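Local coordinates for glucose-binding protein (Thermus thermophilus HB27, PDB 2B3F), which binds galactose and glucose and probably serves as the sugar-binding component of a binding-protein-dependent transport system, at residues N122-P128 with F261-P267; V202-E206 with P373-A377. All blocks are in the same frame, centred on the assembly; numbering follows the deposited sequence.

How the contacts relate
Contact 1 pairs an inner strand, 123-126, with an outermost one, 262-265, in a four-stranded mixed sheet; contact 2 packs helix 199-212 against the start of helix 373-387. The two share no secondary-structure element, and their centres lie about 25 Å apart. Contact 1 is the nearer to the middle of the chain, about 16 Å from its centre against 23 Å, and has more buried residues; the side chain of Trp125 is about 11 Å from the bound galactose, whereas contact 2 lies away from the sugar site. Main-chain hydrogen bonds hold contact 1 together, with side chains packing on both sheet faces. Contact 2 has no hydrogen bond between its segments and relies on apolar surfaces fitting closely.

Contact 1. Residues N122-P128 with F261-P267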
# COMPACT_ATOMS: atom_id res chain seq x y z
N ASN A 122 -1.07 3.75 -6.95
CA ASN A 122 -1.85 4.17 -8.12
C ASN A 122 -1.40 3.50 -9.43
O ASN A 122 -0.86 4.18 -10.33
CB ASN A 122 -1.86 5.70 -8.25
CG ASN A 122 -0.46 6.32 -8.43
OD1 ASN A 122 0.52 5.91 -7.80
ND2 ASN A 122 -0.37 7.31 -9.32
N VAL A 123 -1.62 2.19 -9.52
CA VAL A 123 -1.32 1.46 -10.74
C VAL A 123 -2.57 0.77 -11.28
O VAL A 123 -3.36 0.18 -10.52
CB VAL A 123 -0.19 0.40 -10.55
CG1 VAL A 123 0.22 -0.18 -11.90
CG2 VAL A 123 1.01 1.04 -9.82
N MET A 124 -2.73 0.85 -12.60
CA MET A 124 -3.80 0.20 -13.32
C MET A 124 -3.19 -0.96 -14.10
O MET A 124 -2.24 -0.76 -14.89
CB MET A 124 -4.50 1.18 -14.28
CG MET A 124 -5.63 0.54 -15.11
SD MET A 124 -6.41 1.75 -16.23
CE MET A 124 -5.05 2.21 -17.31
N TRP A 125 -3.72 -2.16 -13.88
CA TRP A 125 -3.26 -3.40 -14.49
C TRP A 125 -4.24 -3.85 -15.58
O TRP A 125 -5.44 -3.72 -15.42
CB TRP A 125 -3.13 -4.51 -13.45
CG TRP A 125 -2.38 -4.03 -12.25
CD1 TRP A 125 -2.92 -3.54 -11.10
CD2 TRP A 125 -0.96 -3.97 -12.09
NE1 TRP A 125 -1.92 -3.16 -10.23
CE2 TRP A 125 -0.71 -3.42 -10.81
CE3 TRP A 125 0.13 -4.32 -12.91
CZ2 TRP A 125 0.58 -3.20 -10.33
CZ3 TRP A 125 1.40 -4.10 -12.43
CH2 TRP A 125 1.61 -3.55 -11.15
N TYR A 126 -3.69 -4.38 -16.66
CA TYR A 126 -4.50 -4.87 -17.77
C TYR A 126 -3.66 -5.87 -18.56
O TYR A 126 -2.46 -6.02 -18.30
CB TYR A 126 -4.93 -3.70 -18.67
CG TYR A 126 -3.78 -2.91 -19.27
CD1 TYR A 126 -3.23 -3.28 -20.50
CD2 TYR A 126 -3.23 -1.80 -18.62
CE1 TYR A 126 -2.17 -2.56 -21.06
CE2 TYR A 126 -2.19 -1.08 -19.18
CZ TYR A 126 -1.66 -1.47 -20.39
OH TYR A 126 -0.62 -0.75 -20.94
N LEU A 127 -4.30 -6.54 -19.52
CA LEU A 127 -3.64 -7.54 -20.34
C LEU A 127 -3.59 -6.98 -21.75
O LEU A 127 -4.65 -6.79 -22.35
CB LEU A 127 -4.46 -8.83 -20.35
CG LEU A 127 -4.06 -9.98 -19.42
CD1 LEU A 127 -3.75 -9.49 -18.01
CD2 LEU A 127 -5.13 -11.06 -19.43
N PRO A 128 -2.39 -6.66 -22.26
CA PRO A 128 -2.35 -6.11 -23.62
C PRO A 128 -3.03 -6.98 -24.71
O PRO A 128 -3.68 -6.41 -25.59
CB PRO A 128 -0.85 -5.97 -23.90
CG PRO A 128 -0.21 -5.86 -22.59
CD PRO A 128 -1.06 -6.69 -21.64
N PHE A 261 0.97 -9.34 -19.05
CA PHE A 261 0.23 -8.27 -18.39
C PHE A 261 1.01 -6.99 -18.55
O PHE A 261 2.21 -7.03 -18.85
CB PHE A 261 -0.04 -8.56 -16.90
CG PHE A 261 1.20 -8.51 -16.02
CD1 PHE A 261 1.55 -7.34 -15.36
CD2 PHE A 261 1.99 -9.65 -15.83
CE1 PHE A 261 2.69 -7.28 -14.55
CE2 PHE A 261 3.12 -9.60 -15.00
CZ PHE A 261 3.47 -8.40 -14.37
N ALA A 262 0.34 -5.86 -18.35
CA ALA A 262 0.98 -4.56 -18.44
C ALA A 262 0.39 -3.61 -17.40
O ALA A 262 -0.51 -3.99 -16.66
CB ALA A 262 0.82 -3.99 -19.85
N TRP A 263 0.93 -2.40 -17.36
CA TRP A 263 0.60 -1.44 -16.31
C TRP A 263 0.67 -0.01 -16.82
O TRP A 263 1.40 0.30 -17.77
CB TRP A 263 1.54 -1.61 -15.12
CG TRP A 263 2.98 -1.48 -15.51
CD1 TRP A 263 3.73 -0.35 -15.50
CD2 TRP A 263 3.82 -2.53 -16.00
NE1 TRP A 263 5.01 -0.63 -15.94
CE2 TRP A 263 5.09 -1.96 -16.26
CE3 TRP A 263 3.64 -3.90 -16.21
CZ2 TRP A 263 6.16 -2.72 -16.74
CZ3 TRP A 263 4.71 -4.66 -16.69
CH2 TRP A 263 5.95 -4.06 -16.95
N ALA A 264 -0.10 0.86 -16.19
CA ALA A 264 0.01 2.30 -16.36
C ALA A 264 -0.36 2.97 -15.05
O ALA A 264 -1.00 2.33 -14.20
CB ALA A 264 -0.91 2.78 -17.46
N PRO A 265 0.01 4.24 -14.88
CA PRO A 265 -0.49 4.97 -13.72
C PRO A 265 -2.02 4.97 -13.74
O PRO A 265 -2.64 4.84 -14.82
CB PRO A 265 0.05 6.38 -13.92
CG PRO A 265 1.30 6.18 -14.72
CD PRO A 265 0.90 5.09 -15.70
N SER A 266 -2.65 5.07 -12.57
CA SER A 266 -4.09 5.15 -12.54
C SER A 266 -4.47 6.35 -13.40
O SER A 266 -3.79 7.38 -13.38
CB SER A 266 -4.60 5.32 -11.11
OG SER A 266 -4.24 4.21 -10.32
N PRO A 267 -5.58 6.22 -14.15
CA PRO A 267 -6.03 7.33 -14.98
C PRO A 267 -5.98 8.68 -14.26
O PRO A 267 -6.42 8.81 -13.11
CB PRO A 267 -7.46 6.91 -15.34
CG PRO A 267 -7.44 5.46 -15.35
CD PRO A 267 -6.49 5.07 -14.24
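Met124 and Ala264 bond twice through their main chains, as do Tyr126 and Ala262, making strands 123-126 and 262-265 an antiparallel pair. The straightest bond, at 174°, runs from Met124 N to Ala264 O over 2.8 Å. Ser266 N extends the pairing to Asn122 O (3.0 Å), approaching from above the carbonyl plane.

On one face, Trp125 CZ3 meets Trp263 CB at 3.7 Å and Phe261 CE1 at 4.0 Å, while Val123 CG1 lies over one face of the Trp125 indole, toward its rim. On the other, Tyr126 has CG between its backbone N and carbonyl carbon (chi1 60°), which brings the ring across to the neighbouring strand, CE1 lying 3.5 Å from Ala262 CB. Alanine suits this place: its methyl is also tightly met by Pro128 CG, at 3.5 Å. Met124 SD reaches Pro267 CD.

Farther out, Met241 O accepts from Trp125 NE1, Asn122 ND2 bonds Thr269 and Val272, and Ser266 OG bonds Ser175. Strand 262-265 is outermost in a four-stranded mixed sheet, with 123-126 between it and 238-240. The main-chain bonds thus set the strand register, while aromatic side chains pack on both faces and the buried polar groups of Asn122, Trp125 and Ser266 find partners beyond the pair.

Contact 2. Residues V202-E206 with P373-A377; sequences VRAWE and PQAAA
The indole of Trp205 lies with one face against helix 373-387, and the methyl of Ala376 sits over its six-membered ring. Ala376 CB is 3.5 Å from that ring's centroid, only 13° off the normal, a well-centred CH-pi contact. The backbone N of Ala377 lies over the same face, 3.9 Å from Trp205 NE1, and Pro373 O approaches the ring obliquely. Beyond the two segments, Trp173 and Phe367 also meet this indole, their planes inclined to it, and Val363 and Met364 of helix 354-370 touch it as well.

Trp205 has CG anti to its carbonyl carbon (chi1 -64°), which carries the ring alongside the first turn of the partner helix. Its CB meanwhile touches Pro373 CB at 3.7 Å. Proline suits the first turn, where its missing N-H costs no helical bond and its compact ring can pack against Trp205 and the backbone of Glu206.

Val202, one turn earlier than Trp205, uses both branches: CG2 meets Ala377 CB at 3.7 Å, and CG1 reaches Pro373 CB at 4.1 Å. Gln374 bends at its second torsion and lays its amide beside these methyls, with NE2 bonded to Asn378 OD1. Glu206 turns its carboxylate away from the partner helix to a salt bridge with Arg210.

The short helical segments cross at 130°, their axes approaching to 8.4 Å, a spacing that small alanines permit at the interface. With no hydrogen bond or salt bridge between the segments, attachment here rests on dispersion and the burial of apolar surface, chiefly that of a broad indole against methyl groups and a proline ring.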
# COMPACT_ATOMS: atom_id res chain seq x y z
N VAL A 202 -15.62 16.97 -2.85
CA VAL A 202 -16.89 16.29 -3.13
C VAL A 202 -16.87 15.66 -4.53
O VAL A 202 -17.39 14.56 -4.73
CB VAL A 202 -18.10 17.26 -3.00
CG1 VAL A 202 -19.40 16.57 -3.43
CG2 VAL A 202 -18.22 17.79 -1.59
N ARG A 203 -16.26 16.34 -5.50
CA ARG A 203 -16.15 15.81 -6.85
C ARG A 203 -15.42 14.44 -6.95
O ARG A 203 -15.71 13.63 -7.85
CB ARG A 203 -15.45 16.84 -7.76
CG ARG A 203 -15.53 16.45 -9.22
CD ARG A 203 -14.96 17.49 -10.18
NE ARG A 203 -14.55 16.76 -11.38
CZ ARG A 203 -13.30 16.67 -11.85
NH1 ARG A 203 -12.28 17.31 -11.29
NH2 ARG A 203 -13.08 15.92 -12.93
N ALA A 204 -14.48 14.18 -6.04
CA ALA A 204 -13.80 12.90 -6.02
C ALA A 204 -14.82 11.78 -5.91
O ALA A 204 -14.71 10.75 -6.57
CB ALA A 204 -12.80 12.85 -4.86
N TRP A 205 -15.83 11.98 -5.08
CA TRP A 205 -16.86 10.97 -4.88
C TRP A 205 -17.80 10.84 -6.08
O TRP A 205 -18.26 9.74 -6.38
CB TRP A 205 -17.67 11.26 -3.61
CG TRP A 205 -16.87 11.19 -2.34
CD1 TRP A 205 -16.33 12.23 -1.63
CD2 TRP A 205 -16.57 10.00 -1.59
NE1 TRP A 205 -15.69 11.77 -0.51
CE2 TRP A 205 -15.82 10.41 -0.46
CE3 TRP A 205 -16.84 8.66 -1.77
CZ2 TRP A 205 -15.35 9.50 0.48
CZ3 TRP A 205 -16.36 7.75 -0.84
CH2 TRP A 205 -15.62 8.18 0.28
N GLU A 206 -18.07 11.95 -6.77
CA GLU A 206 -18.86 11.92 -8.02
C GLU A 206 -18.19 11.06 -9.08
O GLU A 206 -18.83 10.18 -9.68
CB GLU A 206 -19.05 13.33 -8.58
CG GLU A 206 -20.12 13.50 -9.70
CD GLU A 206 -19.75 13.01 -11.14
OE1 GLU A 206 -18.59 13.18 -11.61
OE2 GLU A 206 -20.69 12.48 -11.81
N PRO A 373 -22.54 11.56 -3.11
CA PRO A 373 -21.24 12.18 -2.88
C PRO A 373 -21.20 13.17 -1.71
O PRO A 373 -20.20 13.20 -0.97
CB PRO A 373 -20.95 12.90 -4.20
CG PRO A 373 -21.76 12.21 -5.21
CD PRO A 373 -22.99 11.76 -4.50
N GLN A 374 -22.26 13.93 -1.49
CA GLN A 374 -22.23 14.94 -0.43
C GLN A 374 -22.24 14.29 0.94
O GLN A 374 -21.55 14.75 1.86
CB GLN A 374 -23.41 15.92 -0.55
CG GLN A 374 -23.29 17.09 0.40
CD GLN A 374 -22.16 18.02 0.04
OE1 GLN A 374 -22.01 18.41 -1.12
NE2 GLN A 374 -21.33 18.37 1.03
N ALA A 375 -23.02 13.22 1.08
CA ALA A 375 -23.11 12.48 2.32
C ALA A 375 -21.74 11.88 2.70
O ALA A 375 -21.34 11.95 3.85
CB ALA A 375 -24.13 11.38 2.19
N ALA A 376 -21.04 11.31 1.71
CA ALA A 376 -19.72 10.68 1.91
C ALA A 376 -18.73 11.75 2.32
O ALA A 376 -17.95 11.57 3.26
CB ALA A 376 -19.24 10.02 0.64
N ALA A 377 -18.76 12.87 1.60
CA ALA A 377 -17.88 14.00 1.91
C ALA A 377 -18.10 14.52 3.33
O ALA A 377 -17.15 14.76 4.11
CB ALA A 377 -18.07 15.11 0.90